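Local coordinates for Lmo0741 protein (Listeria monocytogenes, PDB 4R1H) that probably binds DNA as a winged helix-turn-helix transcriptional regulator of the GntR family, at residues A[14-19]-A[43-48]; A[36-41]-A[51-56]. All coordinates share one frame; numbering follows the deposited sequence.

Contact 1: A[14-19]-A[43-48]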
loop_
_atom_site.group_PDB
_atom_site.type_symbol
_atom_site.label_atom_id
_atom_site.label_comp_id
_atom_site.label_asym_id
_atom_site.label_seq_id
_atom_site.Cartn_x
_atom_site.Cartn_y
_atom_site.Cartn_z
ATOM N N LYS A 14 10.052 -5.030 11.211
ATOM C CA LYS A 14 8.982 -4.031 11.152
ATOM C C LYS A 14 7.661 -4.739 10.804
ATOM O O LYS A 14 6.607 -4.291 11.213
ATOM C CB LYS A 14 9.274 -2.972 10.104
ATOM C CG LYS A 14 10.331 -1.981 10.546
ATOM C CD LYS A 14 9.800 -1.003 11.599
ATOM C CE LYS A 14 10.597 0.315 11.530
ATOM N NZ LYS A 14 10.408 1.165 12.747
ATOM N N GLN A 15 7.723 -5.813 10.015
ATOM C CA GLN A 15 6.531 -6.584 9.728
ATOM C C GLN A 15 5.971 -7.318 10.949
ATOM O O GLN A 15 4.726 -7.460 11.114
ATOM C CB GLN A 15 6.759 -7.577 8.606
ATOM C CG GLN A 15 7.048 -6.853 7.319
ATOM C CD GLN A 15 7.353 -7.803 6.195
ATOM O OE1 GLN A 15 6.445 -8.472 5.707
ATOM N NE2 GLN A 15 8.633 -7.860 5.758
ATOM N N ILE A 16 6.873 -7.758 11.801
ATOM C CA ILE A 16 6.500 -8.377 13.043
ATOM C C ILE A 16 5.911 -7.319 13.959
ATOM O O ILE A 16 4.940 -7.606 14.672
ATOM C CB ILE A 16 7.671 -9.087 13.761
ATOM C CG1 ILE A 16 8.383 -10.135 12.862
ATOM C CG2 ILE A 16 7.191 -9.746 15.064
ATOM C CD1 ILE A 16 7.693 -11.475 12.712
ATOM N N VAL A 17 6.522 -6.128 14.013
ATOM C CA VAL A 17 5.902 -5.061 14.778
ATOM C C VAL A 17 4.446 -4.861 14.307
ATOM O O VAL A 17 3.532 -4.739 15.138
ATOM C CB VAL A 17 6.701 -3.785 14.682
ATOM C CG1 VAL A 17 5.981 -2.621 15.289
ATOM C CG2 VAL A 17 8.026 -3.999 15.430
ATOM N N HIS A 18 4.240 -4.854 12.995
ATOM C CA HIS A 18 2.857 -4.593 12.472
ATOM C C HIS A 18 1.905 -5.708 12.813
ATOM O O HIS A 18 0.760 -5.424 13.174
ATOM C CB HIS A 18 2.832 -4.398 10.948
ATOM C CG HIS A 18 1.484 -3.992 10.452
ATOM N ND1 HIS A 18 0.964 -2.745 10.717
ATOM C CD2 HIS A 18 0.547 -4.655 9.733
ATOM C CE1 HIS A 18 -0.238 -2.647 10.160
ATOM N NE2 HIS A 18 -0.502 -3.790 9.551
ATOM N N TYR A 19 2.361 -6.951 12.758
ATOM C CA TYR A 19 1.589 -8.099 13.145
ATOM C C TYR A 19 1.131 -8.001 14.591
ATOM O O TYR A 19 -0.037 -8.180 14.880
ATOM C CB TYR A 19 2.417 -9.364 12.957
ATOM C CG TYR A 19 1.810 -10.597 13.556
ATOM C CD1 TYR A 19 0.912 -11.391 12.819
ATOM C CD2 TYR A 19 2.123 -10.991 14.857
ATOM C CE1 TYR A 19 0.355 -12.516 13.378
ATOM C CE2 TYR A 19 1.553 -12.114 15.432
ATOM C CZ TYR A 19 0.670 -12.874 14.680
ATOM O OH TYR A 19 0.128 -14.013 15.262
ATOM N N THR A 43 8.754 -19.180 17.062
ATOM C CA THR A 43 8.258 -20.498 16.593
ATOM C C THR A 43 6.964 -20.336 15.845
ATOM O O THR A 43 6.824 -20.793 14.705
ATOM C CB THR A 43 7.989 -21.411 17.788
ATOM O OG1 THR A 43 9.185 -21.541 18.553
ATOM C CG2 THR A 43 7.468 -22.785 17.355
ATOM N N LYS A 44 6.032 -19.612 16.466
ATOM C CA LYS A 44 4.717 -19.413 15.884
ATOM C C LYS A 44 4.818 -18.735 14.537
ATOM O O LYS A 44 4.140 -19.142 13.583
ATOM C CB LYS A 44 3.846 -18.570 16.830
ATOM C CG LYS A 44 2.402 -18.467 16.402
ATOM C CD LYS A 44 1.586 -17.666 17.407
ATOM C CE LYS A 44 0.358 -17.061 16.746
ATOM N NZ LYS A 44 -0.727 -18.047 16.544
ATOM N N LEU A 45 5.669 -17.709 14.426
ATOM C CA LEU A 45 5.836 -17.011 13.134
ATOM C C LEU A 45 6.938 -17.603 12.224
ATOM O O LEU A 45 7.092 -17.126 11.103
ATOM C CB LEU A 45 6.104 -15.526 13.329
ATOM C CG LEU A 45 5.009 -14.818 14.104
ATOM C CD1 LEU A 45 5.382 -13.359 14.331
ATOM C CD2 LEU A 45 3.665 -14.959 13.397
ATOM N N GLU A 46 7.650 -18.605 12.729
ATOM C CA GLU A 46 8.782 -19.228 12.017
ATOM C C GLU A 46 9.718 -18.148 11.507
ATOM O O GLU A 46 9.933 -18.008 10.306
ATOM C CB GLU A 46 8.276 -20.093 10.859
ATOM C CG GLU A 46 7.453 -21.290 11.309
ATOM C CD GLU A 46 7.267 -22.325 10.212
ATOM O OE1 GLU A 46 7.302 -23.522 10.554
ATOM O OE2 GLU A 46 7.085 -21.950 9.023
ATOM N N VAL A 47 10.225 -17.339 12.438
ATOM C CA VAL A 47 11.239 -16.325 12.107
ATOM C C VAL A 47 12.351 -16.476 13.120
ATOM O O VAL A 47 12.201 -17.127 14.141
ATOM C CB VAL A 47 10.729 -14.854 12.114
ATOM C CG1 VAL A 47 9.623 -14.668 11.115
ATOM C CG2 VAL A 47 10.263 -14.465 13.497
ATOM N N ASN A 48 13.485 -15.871 12.796
ATOM C CA ASN A 48 14.611 -15.823 13.672
ATOM C C ASN A 48 14.254 -15.058 14.930
ATOM O O ASN A 48 13.756 -13.935 14.792
ATOM C CB ASN A 48 15.764 -15.132 12.952
ATOM C CG ASN A 48 17.075 -15.291 13.684
ATOM O OD1 ASN A 48 17.119 -15.404 14.901
ATOM N ND2 ASN A 48 18.162 -15.318 12.928
#

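Contact 2: A[36-41]-A[51-56]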
loop_
_atom_site.group_PDB
_atom_site.type_symbol
_atom_site.label_atom_id
_atom_site.label_comp_id
_atom_site.label_asym_id
_atom_site.label_seq_id
_atom_site.Cartn_x
_atom_site.Cartn_y
_atom_site.Cartn_z
ATOM N N LEU A 36 3.477 -13.563 24.463
ATOM C CA LEU A 36 4.318 -14.699 24.214
ATOM C C LEU A 36 5.795 -14.308 24.394
ATOM O O LEU A 36 6.194 -13.182 24.107
ATOM C CB LEU A 36 4.095 -15.207 22.795
ATOM C CG LEU A 36 2.734 -15.785 22.419
ATOM C CD1 LEU A 36 2.798 -16.230 20.971
ATOM C CD2 LEU A 36 2.371 -16.950 23.296
ATOM N N SER A 37 6.589 -15.245 24.890
ATOM C CA SER A 37 8.070 -15.080 24.972
ATOM C C SER A 37 8.683 -14.928 23.586
ATOM O O SER A 37 8.090 -15.317 22.586
ATOM C CB SER A 37 8.698 -16.338 25.596
ATOM O OG SER A 37 8.569 -17.415 24.676
ATOM N N VAL A 38 9.895 -14.397 23.532
ATOM C CA VAL A 38 10.609 -14.296 22.251
ATOM C C VAL A 38 10.588 -15.647 21.550
ATOM O O VAL A 38 10.295 -15.753 20.357
ATOM C CB VAL A 38 12.075 -13.808 22.479
ATOM C CG1 VAL A 38 12.920 -14.033 21.232
ATOM C CG2 VAL A 38 12.100 -12.347 22.959
ATOM N N ARG A 39 10.929 -16.696 22.289
ATOM C CA ARG A 39 10.990 -18.046 21.736
ATOM C C ARG A 39 9.659 -18.586 21.176
ATOM O O ARG A 39 9.603 -19.102 20.038
ATOM C CB ARG A 39 11.499 -19.006 22.821
ATOM C CG ARG A 39 11.564 -20.450 22.358
ATOM C CD ARG A 39 12.815 -20.659 21.530
ATOM N NE ARG A 39 13.997 -20.575 22.391
ATOM C CZ ARG A 39 15.255 -20.688 21.971
ATOM N NH1 ARG A 39 15.519 -20.877 20.678
ATOM N NH2 ARG A 39 16.253 -20.605 22.852
ATOM N N GLU A 40 8.601 -18.454 21.977
ATOM C CA GLU A 40 7.214 -18.815 21.564
ATOM C C GLU A 40 6.813 -18.106 20.300
ATOM O O GLU A 40 6.308 -18.693 19.359
ATOM C CB GLU A 40 6.204 -18.482 22.688
ATOM C CG GLU A 40 6.389 -19.344 23.945
ATOM C CD GLU A 40 5.554 -18.919 25.166
ATOM O OE1 GLU A 40 5.429 -17.717 25.468
ATOM O OE2 GLU A 40 5.029 -19.822 25.865
ATOM N N LEU A 41 7.041 -16.802 20.252
ATOM C CA LEU A 41 6.620 -16.072 19.077
ATOM C C LEU A 41 7.442 -16.452 17.848
ATOM O O LEU A 41 6.898 -16.501 16.746
ATOM C CB LEU A 41 6.664 -14.538 19.296
ATOM C CG LEU A 41 5.963 -13.746 18.222
ATOM C CD1 LEU A 41 4.510 -14.209 18.153
ATOM C CD2 LEU A 41 6.033 -12.232 18.485
ATOM N N THR A 51 14.926 -11.381 15.371
ATOM C CA THR A 51 14.011 -10.486 14.750
ATOM C C THR A 51 12.859 -10.145 15.713
ATOM O O THR A 51 12.333 -9.018 15.777
ATOM C CB THR A 51 13.466 -11.005 13.392
ATOM O OG1 THR A 51 12.435 -11.964 13.585
ATOM C CG2 THR A 51 14.581 -11.603 12.524
ATOM N N ILE A 52 12.458 -11.129 16.453
ATOM C CA ILE A 52 11.415 -10.900 17.457
ATOM C C ILE A 52 11.980 -9.966 18.563
ATOM O O ILE A 52 11.323 -9.077 19.048
ATOM C CB ILE A 52 11.005 -12.189 18.141
ATOM C CG1 ILE A 52 10.513 -13.229 17.122
ATOM C CG2 ILE A 52 9.967 -11.891 19.214
ATOM C CD1 ILE A 52 9.278 -12.849 16.406
ATOM N N GLN A 53 13.214 -10.232 18.988
ATOM C CA GLN A 53 13.845 -9.415 19.992
ATOM C C GLN A 53 13.828 -8.004 19.529
ATOM O O GLN A 53 13.558 -7.109 20.342
ATOM C CB GLN A 53 15.331 -9.797 20.183
ATOM C CG GLN A 53 15.551 -10.955 21.090
ATOM C CD GLN A 53 17.007 -11.401 21.121
ATOM O OE1 GLN A 53 17.800 -11.013 20.295
ATOM N NE2 GLN A 53 17.337 -12.252 22.066
ATOM N N ARG A 54 14.132 -7.760 18.237
ATOM C CA ARG A 54 14.213 -6.370 17.773
ATOM C C ARG A 54 12.813 -5.755 17.772
ATOM O O ARG A 54 12.645 -4.565 18.172
ATOM C CB ARG A 54 14.832 -6.164 16.374
ATOM C CG ARG A 54 15.123 -4.682 16.183
ATOM C CD ARG A 54 15.834 -4.300 14.961
ATOM N NE ARG A 54 16.189 -2.865 14.943
ATOM C CZ ARG A 54 17.074 -2.321 14.079
ATOM N NH1 ARG A 54 17.672 -3.031 13.101
ATOM N NH2 ARG A 54 17.360 -1.025 14.162
ATOM N N ALA A 55 11.833 -6.547 17.353
ATOM C CA ALA A 55 10.424 -6.070 17.310
ATOM C C ALA A 55 9.919 -5.736 18.749
ATOM O O ALA A 55 9.349 -4.658 18.980
ATOM C CB ALA A 55 9.525 -7.133 16.707
ATOM N N TYR A 56 10.192 -6.639 19.694
ATOM C CA TYR A 56 9.859 -6.399 21.104
ATOM C C TYR A 56 10.572 -5.155 21.641
ATOM O O TYR A 56 9.962 -4.345 22.330
ATOM C CB TYR A 56 10.127 -7.634 21.930
ATOM C CG TYR A 56 9.069 -8.700 21.867
ATOM C CD1 TYR A 56 7.966 -8.591 21.025
ATOM C CD2 TYR A 56 9.120 -9.806 22.726
ATOM C CE1 TYR A 56 6.946 -9.547 21.067
ATOM C CE2 TYR A 56 8.121 -10.754 22.784
ATOM C CZ TYR A 56 7.012 -10.629 21.952
ATOM O OH TYR A 56 6.033 -11.604 22.010
HETATM O O HOH W 1 3.101 -12.073 21.794
#

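Contact 1: A[14-19]-A[43-48]
K44 meets Y19 at the exposed border of this contact between helix 12-25 and the end of helix 38-45. The lysine side chain crosses the tyrosine at about a right angle, and its CE lies 3.4 Å from Y19 OH, aliphatic carbon against hydroxyl. L45 follows and carries most of the packing. CD2 sits over one face of the Y19 ring, displaced toward the rim on the side of CZ, in a CH-pi contact 4.1 Å from the ring centroid and 19° off the normal. CG of Y19 stands anti to its backbone N (chi1 170°), and chi2 near 88° then sets the plane of the ring whose face L45 CD2 meets. CD1 of L45 turns instead to I16, and the two side chains meet tip to tip, with I16 CD1 only 3.4 Å from L45 CD1. That spacing is tighter than usual for two methyls, but I16 has a second conformer, so any strain is doubtful. Helices 12-25, 38-45 and 49-61 form the three-helix core of the winged helix-turn-helix domain, and here the first packs against the last turn of the second and the turn that follows it. The chain leaves helix 38-45 at E46 through a Schellman motif, with positive phi and two bonds back into the last turn. V47 then points back to helix 12-25, its CG2 4.0 Å from I16 CD1, while F6 touches both I16 and V47. N48 caps the next helix, its OD1 accepting from T50 N.

Contact 2: A[36-41]-A[51-56]
Y56 reaches from helix 49-61 to the start of helix 38-45, where its hydroxyl donates a 2.6 Å hydrogen bond to L36 O. The carbonyl oxygen lies at the ring edge, near the ring plane, whereas the hydroxyl is tilted 33° from the carbonyl plane. A water joins the same two residues by a second route, donating to Y56 OH and accepting from L36 N, which fixes the phenol end against the backbone just ahead of the helix.

The tight part lies inward of this bond. I52 CG2 sits over the centre of the Y56 ring, 4.0 Å above its plane, and also packs 3.9 Å from V38 CA, so this one methyl meets both the tyrosine of its own helix and the opposing backbone. L41 enters obliquely: its CG is 3.9 Å from I52 CD1 and its CD2 is 3.8 Å from Y56 CE1. I20 of helix 12-25 touches both L41 and Y56, extending this apolar cluster into the domain core.

V38 links this cluster to the looser side. Its CG1, anti to the backbone N (chi1 166°), lies 4.1 Å from both I52 CB and Q53 CG, while its CG2 meets Y56 CD2 at 3.9 Å, the two side chains running past each other in opposite directions. Q53 alone represents the solvent side. A capping box holds the helix start: E40 N donates to S37 OG, and S37 N to the anti lone pair of E40 OE1. Packing of helix 38-45 against helix 49-61, the probable recognition helix, is characteristic of the helix-turn-helix in GntR-type winged-helix domains.

In the fold
Contacts 1 and 2 share helix 38-45 and interlock along the chain, their segments alternating, with centres about 8 Å apart. Contact 2 joins that helix to helix 49-61, and contact 1 joins its C-terminal end and the following turn to helix 12-25. They merge into one apolar core: V47 CG2 of contact 1 lies 3.5 Å from I52 CD1 of contact 2, and I16 CG2 is 4.0 Å from the same methyl. Helix 12-25 also meets helix 49-61 directly, with V17 CG2 3.7 Å from A55 CA. The three helices thus pack mutually in the probable DNA-binding domain, while H18 on helix 12-25 packs on E100 of the second subunit.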